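BlEst2 (PDB 6WPX) is a bacterial esterase/lipase that probably hydrolyses ester bonds and whose C-terminal domain has autoinhibitory effects. Local coordinates at residues Glu303-Glu308 with Phe381-Asp386; Lys309-Ile314 with Lys360-Gly365; Val407-Arg412 with Ile451-Lys456; Met446-Ile451 with Thr466-Ile471. All blocks are in the same frame, centred on the assembly; numbering follows the deposited sequence.

Contact 1. Residues Glu303-Glu308 with Phe381-Asp386; sequences EEFAVE and FIVTFD
E303 sets its CB 3.8 Å from CD2 of F381, and beyond this the side chain turns off, OE1 forming a salt bridge with R301. F305 occupies the middle of the contact. Its chi1 of 68° puts CG between the backbone N and the carbonyl carbon, and the ring reaches both F381 and V383. CD1 of F305 comes to 3.4 Å from CZ of F381, at the edge of the F381 ring and in its plane; the two rings are oblique, their planes inclined at 58°. On one face of F305, CG2 of V383 sits over the centre, 3.8 Å from the centroid, in a CH-pi contact. An alanine at F305 would probably leave that methyl and the tip of F381 without their partner and open a gap between the strands. No hydrogen bond links the two segments, whose strand axes approach to 9.9 Å at 16°: they belong to two antiparallel sheets packed face to face as a beta sandwich. A306 offers its carbonyl O to the edge of the F385 ring, 3.7 Å from CE2. V307 adds CG2, 4.2 Å from the same CE2, while CG1 of V383 lies above one face of that ring, toward its rim. E308 brings OE1 to 4.1 Å from CD2 of F385; its OE2 accepts a hydrogen bond from S387 and pairs with R465, which also makes a cation-pi contact with F385.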
loop_
_atom_site.group_PDB
_atom_site.type_symbol
_atom_site.label_atom_id
_atom_site.label_comp_id
_atom_site.label_asym_id
_atom_site.label_seq_id
_atom_site.Cartn_x
_atom_site.Cartn_y
_atom_site.Cartn_z
ATOM N N GLU A 303 17.372 -11.678 -16.012
ATOM C CA GLU A 303 16.191 -12.422 -15.577
ATOM C C GLU A 303 15.308 -12.676 -16.769
ATOM O O GLU A 303 14.855 -11.730 -17.420
ATOM C CB GLU A 303 15.385 -11.660 -14.485
ATOM C CG GLU A 303 16.043 -11.650 -13.117
ATOM C CD GLU A 303 16.174 -12.969 -12.372
ATOM O OE1 GLU A 303 16.871 -12.968 -11.331
ATOM O OE2 GLU A 303 15.629 -14.000 -12.830
ATOM N N GLU A 304 15.079 -13.942 -17.067
ATOM C CA GLU A 304 14.204 -14.308 -18.172
ATOM C C GLU A 304 12.772 -14.335 -17.673
ATOM O O GLU A 304 12.530 -14.514 -16.487
ATOM C CB GLU A 304 14.570 -15.683 -18.744
ATOM C CG GLU A 304 15.863 -15.690 -19.537
ATOM C CD GLU A 304 16.162 -17.011 -20.222
ATOM O OE1 GLU A 304 15.602 -18.054 -19.814
ATOM O OE2 GLU A 304 16.970 -17.003 -21.174
ATOM N N PHE A 305 11.833 -14.127 -18.565
ATOM C CA PHE A 305 10.419 -14.222 -18.236
ATOM C C PHE A 305 9.631 -14.530 -19.486
ATOM O O PHE A 305 9.913 -13.992 -20.551
ATOM C CB PHE A 305 9.873 -12.989 -17.480
ATOM C CG PHE A 305 9.784 -11.690 -18.243
ATOM C CD1 PHE A 305 10.881 -10.837 -18.328
ATOM C CD2 PHE A 305 8.590 -11.290 -18.823
ATOM C CE1 PHE A 305 10.798 -9.623 -19.020
ATOM C CE2 PHE A 305 8.503 -10.076 -19.522
ATOM C CZ PHE A 305 9.602 -9.243 -19.602
ATOM N N ALA A 306 8.648 -15.405 -19.342
ATOM C CA ALA A 306 7.735 -15.801 -20.389
ATOM C C ALA A 306 6.650 -14.742 -20.544
ATOM O O ALA A 306 6.160 -14.169 -19.560
ATOM C CB ALA A 306 7.092 -17.139 -20.038
ATOM N N VAL A 307 6.281 -14.490 -21.795
ATOM C CA VAL A 307 5.148 -13.638 -22.132
ATOM C C VAL A 307 4.314 -14.557 -23.001
ATOM O O VAL A 307 4.767 -14.966 -24.072
ATOM C CB VAL A 307 5.501 -12.311 -22.849
ATOM C CG1 VAL A 307 4.231 -11.622 -23.387
ATOM C CG2 VAL A 307 6.257 -11.370 -21.910
ATOM N N GLU A 308 3.127 -14.920 -22.524
ATOM C CA GLU A 308 2.221 -15.782 -23.270
ATOM C C GLU A 308 1.641 -15.042 -24.504
ATOM O O GLU A 308 1.796 -13.823 -24.644
ATOM C CB GLU A 308 1.105 -16.318 -22.342
ATOM C CG GLU A 308 0.091 -15.285 -21.881
ATOM C CD GLU A 308 0.438 -14.504 -20.624
ATOM O OE1 GLU A 308 1.602 -14.560 -20.161
ATOM O OE2 GLU A 308 -0.464 -13.800 -20.116
ATOM N N PHE A 381 12.470 -7.162 -9.395
ATOM C CA PHE A 381 12.067 -7.168 -10.799
ATOM C C PHE A 381 10.624 -7.565 -10.871
ATOM O O PHE A 381 10.259 -8.632 -10.384
ATOM C CB PHE A 381 12.952 -8.158 -11.602
ATOM C CG PHE A 381 12.462 -8.396 -13.012
ATOM C CD1 PHE A 381 12.161 -7.325 -13.857
ATOM C CD2 PHE A 381 12.287 -9.686 -13.494
ATOM C CE1 PHE A 381 11.688 -7.544 -15.151
ATOM C CE2 PHE A 381 11.836 -9.910 -14.803
ATOM C CZ PHE A 381 11.552 -8.835 -15.629
ATOM N N ILE A 382 9.784 -6.701 -11.473
ATOM C CA ILE A 382 8.346 -6.962 -11.531
ATOM C C ILE A 382 7.826 -6.710 -12.920
ATOM O O ILE A 382 8.110 -5.673 -13.527
ATOM C CB ILE A 382 7.550 -6.120 -10.472
ATOM C CG1 ILE A 382 8.026 -6.401 -9.042
ATOM C CG2 ILE A 382 6.016 -6.291 -10.585
ATOM C CD1 ILE A 382 7.693 -5.296 -8.071
ATOM N N VAL A 383 7.020 -7.641 -13.391
ATOM C CA VAL A 383 6.320 -7.527 -14.665
ATOM C C VAL A 383 4.828 -7.591 -14.361
ATOM O O VAL A 383 4.396 -8.494 -13.646
ATOM C CB VAL A 383 6.731 -8.616 -15.700
ATOM C CG1 VAL A 383 5.978 -8.435 -17.027
ATOM C CG2 VAL A 383 8.230 -8.592 -15.951
ATOM N N THR A 384 4.041 -6.663 -14.904
ATOM C CA THR A 384 2.588 -6.783 -14.772
ATOM C C THR A 384 2.088 -7.127 -16.164
ATOM O O THR A 384 2.731 -6.764 -17.145
ATOM C CB THR A 384 1.897 -5.539 -14.168
ATOM O OG1 THR A 384 1.777 -4.562 -15.195
ATOM C CG2 THR A 384 2.625 -4.983 -12.935
ATOM N N PHE A 385 0.975 -7.844 -16.250
ATOM C CA PHE A 385 0.407 -8.277 -17.519
ATOM C C PHE A 385 -1.032 -7.867 -17.640
ATOM O O PHE A 385 -1.833 -8.069 -16.710
ATOM C CB PHE A 385 0.452 -9.813 -17.653
ATOM C CG PHE A 385 1.815 -10.456 -17.521
ATOM C CD1 PHE A 385 2.394 -10.649 -16.265
ATOM C CD2 PHE A 385 2.501 -10.908 -18.645
ATOM C CE1 PHE A 385 3.651 -11.232 -16.141
ATOM C CE2 PHE A 385 3.769 -11.501 -18.521
ATOM C CZ PHE A 385 4.323 -11.669 -17.268
ATOM N N ASP A 386 -1.359 -7.320 -18.809
ATOM C CA ASP A 386 -2.739 -7.018 -19.165
ATOM C C ASP A 386 -3.043 -8.172 -20.161
ATOM O O ASP A 386 -2.652 -8.124 -21.327
ATOM C CB ASP A 386 -2.880 -5.630 -19.812
ATOM C CG ASP A 386 -4.321 -5.296 -20.192
ATOM O OD1 ASP A 386 -5.194 -6.183 -20.059
ATOM O OD2 ASP A 386 -4.581 -4.138 -20.563
#

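Contact 2. Residues Lys309-Ile314 with Lys360-Gly365; sequences KGVKEI and KNPAAG
P362 wedges its ring between V311 and I314. Its CG meets CG1 of V311 at 3.7 Å, the two side chains crossing at about a right angle, and CG1 of I314 at 3.8 Å. For I314 a chi1 of 55° places CG1 between the backbone N and the carbonyl carbon, with CG2 also near the proline CG. With a glycine in place of I314 these apolar contacts go, and a gap would probably open beside CB and CG of P362. CD of P362 also rests 3.4 Å from V311 O.

Just before the proline, N361 N donates to K312 O over 2.8 Å, fairly straight at the hydrogen (163°) but coming from above the carbonyl plane. CA of N361 turns its hydrogen to V311 O, and its side chain lies beside that of K312, pointing the same way. Farther along, CG of K309 touches CB of A364 at 3.7 Å.

Water holds the next shell. One molecule lies 2.8 Å from both V311 O and P362 O; another is 3.2 Å from V311 N and also near P362 O, though that second distance is doubtfully short. E313 and K360 form a non-hydrogen-bonded antiparallel pair, their side chains on the same face. K312 and E313 together face D386 of strand 377-386 in a classic beta bulge. Here the chain passes twice between the two sheets of the beta sandwich, once after strand 300-307 and once before strand 365-372, and P362 packs where the two connections meet.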
loop_
_atom_site.group_PDB
_atom_site.type_symbol
_atom_site.label_atom_id
_atom_site.label_comp_id
_atom_site.label_asym_id
_atom_site.label_seq_id
_atom_site.Cartn_x
_atom_site.Cartn_y
_atom_site.Cartn_z
ATOM N N LYS A 309 0.985 -15.778 -25.398
ATOM C CA LYS A 309 0.319 -15.195 -26.568
ATOM C C LYS A 309 -0.889 -14.410 -26.072
ATOM O O LYS A 309 -1.460 -14.771 -25.042
ATOM C CB LYS A 309 -0.153 -16.307 -27.544
ATOM C CG LYS A 309 0.965 -17.041 -28.271
ATOM C CD LYS A 309 0.429 -18.061 -29.265
ATOM C CE LYS A 309 1.475 -19.089 -29.620
ATOM N NZ LYS A 309 0.929 -20.150 -30.505
ATOM N N GLY A 310 -1.279 -13.364 -26.805
ATOM C CA GLY A 310 -2.467 -12.577 -26.492
ATOM C C GLY A 310 -2.353 -11.553 -25.382
ATOM O O GLY A 310 -3.373 -11.102 -24.848
ATOM N N VAL A 311 -1.120 -11.136 -25.051
ATOM C CA VAL A 311 -0.942 -10.126 -24.000
ATOM C C VAL A 311 -1.148 -8.752 -24.629
ATOM O O VAL A 311 -0.517 -8.431 -25.638
ATOM C CB VAL A 311 0.420 -10.270 -23.246
ATOM C CG1 VAL A 311 0.631 -9.137 -22.240
ATOM C CG2 VAL A 311 0.506 -11.604 -22.535
ATOM N N LYS A 312 -2.020 -7.942 -24.020
ATOM C CA LYS A 312 -2.338 -6.602 -24.499
ATOM C C LYS A 312 -1.231 -5.618 -24.129
ATOM O O LYS A 312 -0.916 -4.711 -24.906
ATOM C CB LYS A 312 -3.692 -6.155 -23.929
ATOM C CG LYS A 312 -4.319 -4.951 -24.630
ATOM C CD LYS A 312 -4.822 -5.266 -26.043
ATOM C CE LYS A 312 -5.635 -4.130 -26.609
ATOM N NZ LYS A 312 -7.006 -4.091 -26.032
ATOM N N GLU A 313 -0.626 -5.820 -22.947
ATOM C CA GLU A 313 0.415 -4.959 -22.421
ATOM C C GLU A 313 1.151 -5.623 -21.291
ATOM O O GLU A 313 0.570 -6.356 -20.497
ATOM C CB GLU A 313 -0.201 -3.646 -21.876
ATOM C CG GLU A 313 0.822 -2.560 -21.573
ATOM C CD GLU A 313 0.293 -1.245 -21.033
ATOM O OE1 GLU A 313 -0.715 -1.253 -20.294
ATOM O OE2 GLU A 313 0.927 -0.203 -21.310
ATOM N N ILE A 314 2.429 -5.297 -21.181
ATOM C CA ILE A 314 3.257 -5.635 -20.045
ATOM C C ILE A 314 3.832 -4.315 -19.544
ATOM O O ILE A 314 4.122 -3.427 -20.342
ATOM C CB ILE A 314 4.376 -6.710 -20.298
ATOM C CG1 ILE A 314 5.321 -6.326 -21.462
ATOM C CG2 ILE A 314 3.786 -8.128 -20.485
ATOM C CD1 ILE A 314 6.644 -7.128 -21.543
ATOM N N LYS A 360 3.261 -2.294 -25.446
ATOM C CA LYS A 360 1.953 -2.637 -26.005
ATOM C C LYS A 360 2.136 -3.879 -26.856
ATOM O O LYS A 360 3.168 -4.016 -27.530
ATOM C CB LYS A 360 1.414 -1.480 -26.865
ATOM C CG LYS A 360 1.206 -0.159 -26.112
ATOM C CD LYS A 360 1.378 1.070 -27.049
ATOM C CE LYS A 360 0.091 1.803 -27.369
ATOM N NZ LYS A 360 0.293 2.889 -28.374
ATOM N N ASN A 361 1.142 -4.787 -26.827
ATOM C CA ASN A 361 1.117 -6.030 -27.603
ATOM C C ASN A 361 2.486 -6.711 -27.680
ATOM O O ASN A 361 3.053 -6.851 -28.775
ATOM C CB ASN A 361 0.551 -5.800 -29.019
ATOM C CG ASN A 361 -0.792 -5.132 -29.037
ATOM O OD1 ASN A 361 -0.910 -3.987 -29.442
ATOM N ND2 ASN A 361 -1.797 -5.783 -28.479
ATOM N N PRO A 362 3.065 -7.107 -26.525
ATOM C CA PRO A 362 4.396 -7.728 -26.566
ATOM C C PRO A 362 4.389 -9.070 -27.282
ATOM O O PRO A 362 3.425 -9.819 -27.152
ATOM C CB PRO A 362 4.753 -7.876 -25.090
ATOM C CG PRO A 362 3.456 -7.973 -24.389
ATOM C CD PRO A 362 2.551 -7.039 -25.137
ATOM N N ALA A 363 5.461 -9.358 -28.043
ATOM C CA ALA A 363 5.620 -10.615 -28.755
ATOM C C ALA A 363 5.680 -11.758 -27.727
ATOM O O ALA A 363 6.273 -11.597 -26.659
ATOM C CB ALA A 363 6.903 -10.581 -29.579
ATOM N N ALA A 364 5.012 -12.879 -28.020
ATOM C CA ALA A 364 4.995 -14.035 -27.126
ATOM C C ALA A 364 6.325 -14.715 -27.173
ATOM O O ALA A 364 6.969 -14.734 -28.224
ATOM C CB ALA A 364 3.911 -15.011 -27.531
ATOM N N GLY A 365 6.735 -15.273 -26.042
ATOM C CA GLY A 365 8.004 -15.973 -25.943
ATOM C C GLY A 365 8.785 -15.561 -24.715
ATOM O O GLY A 365 8.229 -14.975 -23.780
HETATM O O HOH W 1 1.701 -11.518 -26.456
HETATM O O HOH W 2 0.741 -9.400 -27.968
#

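Contact 3. Residues Val407-Arg412 with Ile451-Lys456; sequences VKASVR and IDLSGK
K408 and S454 exchange a pair of backbone hydrogen bonds, K408 N to S454 O at 2.9 Å and S454 N to K408 O at 3.1 Å. S410 and D452 do the same, with S410 N to D452 O at 3.0 Å and D452 N to S410 O at 2.9 Å. The strands are antiparallel at 162°, and non-hydrogen-bonded pairs alternate with these, A409-L453 between them and V411-I451 beyond S410-D452. There CA-H groups approach carbonyls, as A409 CA does D452 O at 3.2 Å.

Apolar contacts line one face. CB of A409 is touched by CD2 of L453 at 3.6 Å and by CG2 of I451 at 3.9 Å, while CG2 of V411 lies alongside CG1 of I451 at 4.1 Å.

The other face is polar. A chi1 of 63° holds OG of S410 between the backbone N and carbonyl carbon, close to CB of D452; S454 OG meets CB of K408 in the same fashion. The buried carboxylate of D452 is gripped from outside: OD1 accepts from T466 OG1 and forms a salt bridge with R293, and OD2 accepts from W161 NE1.

Both strands belong to a five-stranded antiparallel sheet, strand 407-417 between strands 420-431 and 445-456. Helix 432-438 covers the A409 and V411 face, and helix 389-397 also packs on L453.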
loop_
_atom_site.group_PDB
_atom_site.type_symbol
_atom_site.label_atom_id
_atom_site.label_comp_id
_atom_site.label_asym_id
_atom_site.label_seq_id
_atom_site.Cartn_x
_atom_site.Cartn_y
_atom_site.Cartn_z
ATOM N N VAL A 407 0.685 -27.305 -14.990
ATOM C CA VAL A 407 0.848 -26.202 -14.003
ATOM C C VAL A 407 1.697 -26.615 -12.805
ATOM O O VAL A 407 1.317 -27.531 -12.098
ATOM C CB VAL A 407 -0.488 -25.617 -13.503
ATOM C CG1 VAL A 407 -0.243 -24.557 -12.439
ATOM C CG2 VAL A 407 -1.371 -25.083 -14.612
ATOM N N LYS A 408 2.751 -25.850 -12.538
ATOM C CA LYS A 408 3.639 -26.078 -11.401
ATOM C C LYS A 408 3.595 -24.847 -10.481
ATOM O O LYS A 408 3.313 -23.735 -10.954
ATOM C CB LYS A 408 5.080 -26.347 -11.863
ATOM C CG LYS A 408 5.264 -27.688 -12.575
ATOM C CD LYS A 408 5.470 -28.856 -11.602
ATOM C CE LYS A 408 5.521 -30.184 -12.317
ATOM N NZ LYS A 408 5.481 -31.321 -11.363
ATOM N N ALA A 409 3.845 -25.057 -9.170
ATOM C CA ALA A 409 3.850 -24.015 -8.152
ATOM C C ALA A 409 4.954 -24.261 -7.148
ATOM O O ALA A 409 4.973 -25.305 -6.503
ATOM C CB ALA A 409 2.517 -23.971 -7.439
ATOM N N SER A 410 5.879 -23.308 -7.016
ATOM C CA SER A 410 6.970 -23.388 -6.037
ATOM C C SER A 410 6.690 -22.327 -4.966
ATOM O O SER A 410 6.281 -21.207 -5.290
ATOM C CB SER A 410 8.329 -23.201 -6.703
ATOM O OG SER A 410 8.432 -21.913 -7.283
ATOM N N VAL A 411 6.795 -22.703 -3.699
ATOM C CA VAL A 411 6.485 -21.828 -2.576
ATOM C C VAL A 411 7.728 -21.322 -1.831
ATOM O O VAL A 411 8.599 -22.117 -1.482
ATOM C CB VAL A 411 5.490 -22.543 -1.624
ATOM C CG1 VAL A 411 5.219 -21.720 -0.366
ATOM C CG2 VAL A 411 4.186 -22.852 -2.349
ATOM N N ARG A 412 7.792 -20.002 -1.596
ATOM C CA ARG A 412 8.804 -19.297 -0.798
ATOM C C ARG A 412 7.998 -18.550 0.253
ATOM O O ARG A 412 6.970 -17.965 -0.081
ATOM C CB ARG A 412 9.621 -18.311 -1.640
ATOM C CG ARG A 412 10.739 -18.985 -2.412
ATOM C CD ARG A 412 11.294 -18.105 -3.524
ATOM N NE ARG A 412 12.059 -18.929 -4.453
ATOM C CZ ARG A 412 13.372 -19.104 -4.392
ATOM N NH1 ARG A 412 13.974 -19.938 -5.230
ATOM N NH2 ARG A 412 14.094 -18.451 -3.489
ATOM N N ILE A 451 4.009 -17.594 -4.180
ATOM C CA ILE A 451 3.726 -18.793 -4.966
ATOM C C ILE A 451 4.073 -18.491 -6.406
ATOM O O ILE A 451 3.419 -17.658 -7.039
ATOM C CB ILE A 451 2.252 -19.291 -4.804
ATOM C CG1 ILE A 451 1.893 -19.562 -3.317
ATOM C CG2 ILE A 451 1.987 -20.545 -5.675
ATOM C CD1 ILE A 451 0.977 -18.514 -2.752
ATOM N N ASP A 452 5.122 -19.139 -6.915
ATOM C CA ASP A 452 5.520 -18.956 -8.311
ATOM C C ASP A 452 4.888 -20.026 -9.176
ATOM O O ASP A 452 5.165 -21.218 -8.999
ATOM C CB ASP A 452 7.054 -18.930 -8.475
ATOM C CG ASP A 452 7.549 -17.493 -8.381
ATOM O OD1 ASP A 452 7.382 -16.739 -9.380
ATOM O OD2 ASP A 452 8.039 -17.100 -7.293
ATOM N N LEU A 453 4.016 -19.588 -10.084
ATOM C CA LEU A 453 3.294 -20.423 -11.025
ATOM C C LEU A 453 3.932 -20.398 -12.385
ATOM O O LEU A 453 4.300 -19.339 -12.885
ATOM C CB LEU A 453 1.838 -19.949 -11.166
ATOM C CG LEU A 453 0.930 -19.999 -9.942
ATOM C CD1 LEU A 453 -0.455 -19.532 -10.312
ATOM C CD2 LEU A 453 0.802 -21.425 -9.391
ATOM N N SER A 454 4.001 -21.575 -13.014
ATOM C CA SER A 454 4.504 -21.783 -14.363
ATOM C C SER A 454 3.654 -22.871 -15.030
ATOM O O SER A 454 2.997 -23.655 -14.349
ATOM C CB SER A 454 5.968 -22.222 -14.334
ATOM O OG SER A 454 6.113 -23.425 -13.598
ATOM N N GLY A 455 3.720 -22.913 -16.351
ATOM C CA GLY A 455 3.025 -23.887 -17.176
ATOM C C GLY A 455 2.801 -23.369 -18.576
ATOM O O GLY A 455 3.495 -22.463 -19.038
ATOM N N LYS A 456 1.806 -23.930 -19.252
ATOM C CA LYS A 456 1.458 -23.581 -20.617
ATOM C C LYS A 456 0.027 -23.112 -20.672
ATOM O O LYS A 456 -0.794 -23.598 -19.893
ATOM C CB LYS A 456 1.602 -24.825 -21.501
ATOM C CG LYS A 456 2.917 -24.930 -22.255
ATOM C CD LYS A 456 3.067 -26.319 -22.917
ATOM C CE LYS A 456 1.914 -26.704 -23.822
ATOM N NZ LYS A 456 2.058 -28.066 -24.394
#

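Contact 4. Residues Met446-Ile451 with Thr466-Ile471; sequences MYSVTI and TIIRSI
T450 and T466 cross obliquely and press their methyls together, the two CG2 atoms a tight 3.4 Å apart. In T450 that methyl is anti to the backbone N and OG1 anti to the carbonyl carbon (chi1 -65°), OG1 lying 3.9 Å from CG1 of I468, whose side chain runs alongside and points the same way. The opposite face carries Y447, V449 and I451 with I467, R469 and I471. There CD1 of I451 meets CD of R469 at 3.7 Å, and CD1 of I471 lies over one face of the R469 guanidinium, toward its rim. The Y447 ring turns its edge to I471 O, which is 3.5 Å from CD1. Near the N-terminal end of strand 445-456, M446 bends so that CE comes 3.5 Å from OG of S470.

Six backbone hydrogen bonds join the two segments, the two straightest at 174°, and a water bridges Y447 O and S470 OG. The polar ends find partners beyond them: R469 pairs with E481, and T466 OG1, besides its bond to D452, takes the N-H of I292. S470 OG accepts from G182 N, fastening this C-terminal hairpin to helix 181-191, so the buried hydroxyls of T466 and S470 are met by bonds.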
loop_
_atom_site.group_PDB
_atom_site.type_symbol
_atom_site.label_atom_id
_atom_site.label_comp_id
_atom_site.label_asym_id
_atom_site.label_seq_id
_atom_site.Cartn_x
_atom_site.Cartn_y
_atom_site.Cartn_z
ATOM N N MET A 446 3.009 -13.047 11.370
ATOM C CA MET A 446 2.719 -12.454 10.054
ATOM C C MET A 446 3.408 -13.322 9.018
ATOM O O MET A 446 4.626 -13.492 9.069
ATOM C CB MET A 446 3.323 -11.043 9.915
ATOM C CG MET A 446 2.377 -9.905 10.104
ATOM S SD MET A 446 0.754 -10.009 9.342
ATOM C CE MET A 446 1.121 -10.059 7.677
ATOM N N TYR A 447 2.646 -13.822 8.060
ATOM C CA TYR A 447 3.186 -14.639 6.985
ATOM C C TYR A 447 3.185 -13.870 5.684
ATOM O O TYR A 447 2.240 -13.146 5.374
ATOM C CB TYR A 447 2.307 -15.871 6.758
ATOM C CG TYR A 447 2.382 -16.906 7.846
ATOM C CD1 TYR A 447 1.651 -16.762 9.026
ATOM C CD2 TYR A 447 3.139 -18.060 7.683
ATOM C CE1 TYR A 447 1.704 -17.725 10.027
ATOM C CE2 TYR A 447 3.176 -19.045 8.668
ATOM C CZ TYR A 447 2.445 -18.878 9.830
ATOM O OH TYR A 447 2.498 -19.833 10.812
ATOM N N SER A 448 4.203 -14.097 4.894
ATOM C CA SER A 448 4.216 -13.628 3.535
ATOM C C SER A 448 4.509 -14.874 2.713
ATOM O O SER A 448 5.497 -15.540 2.961
ATOM C CB SER A 448 5.249 -12.542 3.299
ATOM O OG SER A 448 5.167 -12.273 1.912
ATOM N N VAL A 449 3.604 -15.241 1.803
ATOM C CA VAL A 449 3.768 -16.415 0.978
ATOM C C VAL A 449 3.855 -16.014 -0.464
ATOM O O VAL A 449 2.995 -15.307 -0.961
ATOM C CB VAL A 449 2.682 -17.496 1.236
ATOM C CG1 VAL A 449 3.029 -18.792 0.513
ATOM C CG2 VAL A 449 2.515 -17.757 2.734
ATOM N N THR A 450 4.931 -16.443 -1.121
ATOM C CA THR A 450 5.163 -16.215 -2.541
ATOM C C THR A 450 4.972 -17.535 -3.259
ATOM O O THR A 450 5.709 -18.480 -3.004
ATOM C CB THR A 450 6.550 -15.621 -2.790
ATOM O OG1 THR A 450 6.615 -14.331 -2.194
ATOM C CG2 THR A 450 6.835 -15.457 -4.263
ATOM N N ILE A 451 4.009 -17.594 -4.180
ATOM C CA ILE A 451 3.726 -18.793 -4.966
ATOM C C ILE A 451 4.073 -18.491 -6.406
ATOM O O ILE A 451 3.419 -17.658 -7.039
ATOM C CB ILE A 451 2.252 -19.291 -4.804
ATOM C CG1 ILE A 451 1.893 -19.562 -3.317
ATOM C CG2 ILE A 451 1.987 -20.545 -5.675
ATOM C CD1 ILE A 451 0.977 -18.514 -2.752
ATOM N N THR A 466 3.526 -14.782 -10.318
ATOM C CA THR A 466 3.942 -14.846 -8.925
ATOM C C THR A 466 2.817 -14.272 -8.087
ATOM O O THR A 466 2.448 -13.109 -8.258
ATOM C CB THR A 466 5.228 -14.055 -8.697
ATOM O OG1 THR A 466 6.169 -14.333 -9.730
ATOM C CG2 THR A 466 5.836 -14.359 -7.348
ATOM N N ILE A 467 2.272 -15.090 -7.191
ATOM C CA ILE A 467 1.188 -14.685 -6.302
ATOM C C ILE A 467 1.777 -14.463 -4.938
ATOM O O ILE A 467 2.516 -15.307 -4.446
ATOM C CB ILE A 467 0.054 -15.754 -6.274
ATOM C CG1 ILE A 467 -0.506 -15.965 -7.715
ATOM C CG2 ILE A 467 -1.076 -15.379 -5.254
ATOM C CD1 ILE A 467 -1.499 -17.066 -7.867
ATOM N N ILE A 468 1.457 -13.318 -4.325
ATOM C CA ILE A 468 1.879 -12.986 -2.970
ATOM C C ILE A 468 0.653 -12.964 -2.056
ATOM O O ILE A 468 -0.312 -12.250 -2.324
ATOM C CB ILE A 468 2.676 -11.655 -2.912
ATOM C CG1 ILE A 468 4.033 -11.827 -3.624
ATOM C CG2 ILE A 468 2.844 -11.166 -1.435
ATOM C CD1 ILE A 468 4.734 -10.585 -3.845
ATOM N N ARG A 469 0.705 -13.746 -0.978
ATOM C CA ARG A 469 -0.349 -13.805 0.032
ATOM C C ARG A 469 0.213 -13.295 1.353
ATOM O O ARG A 469 1.341 -13.629 1.733
ATOM C CB ARG A 469 -0.873 -15.231 0.198
ATOM C CG ARG A 469 -1.547 -15.792 -1.054
ATOM C CD ARG A 469 -1.939 -17.239 -0.853
ATOM N NE ARG A 469 -3.024 -17.388 0.120
ATOM C CZ ARG A 469 -3.443 -18.552 0.603
ATOM N NH1 ARG A 469 -2.864 -19.684 0.223
ATOM N NH2 ARG A 469 -4.440 -18.594 1.478
ATOM N N SER A 470 -0.588 -12.491 2.040
ATOM C CA SER A 470 -0.311 -11.884 3.331
ATOM C C SER A 470 -1.301 -12.439 4.329
ATOM O O SER A 470 -2.496 -12.228 4.187
ATOM C CB SER A 470 -0.459 -10.367 3.241
ATOM O OG SER A 470 -0.160 -9.754 4.484
ATOM N N ILE A 471 -0.813 -13.164 5.324
ATOM C CA ILE A 471 -1.675 -13.831 6.310
ATOM C C ILE A 471 -1.219 -13.570 7.719
ATOM O O ILE A 471 -0.073 -13.839 8.054
ATOM C CB ILE A 471 -1.785 -15.375 6.035
ATOM C CG1 ILE A 471 -2.211 -15.667 4.572
ATOM C CG2 ILE A 471 -2.740 -16.076 7.044
ATOM C CD1 ILE A 471 -1.985 -17.057 4.067
HETATM O O HOH W 3 2.455 -10.348 4.584
#

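Going from the N terminus, strand 300-307 opens contact 1, which closes only at strand 377-386. Contact 2 is nested inside that long loop: it joins the two connections that pass between the sheets, and the two contacts touch where D386 meets the bulge. Together they tie the two sheets of the sandwich. Farther along, contact 3 opens at strand 407-417, and contact 4 opens before it closes; their segments alternate and share I451. Strand 445-456 is thus held by 407-417 on one side and 462-473 on the other. The two pairs are in series, with contacts 1 and 3 about 14 Å apart between centres.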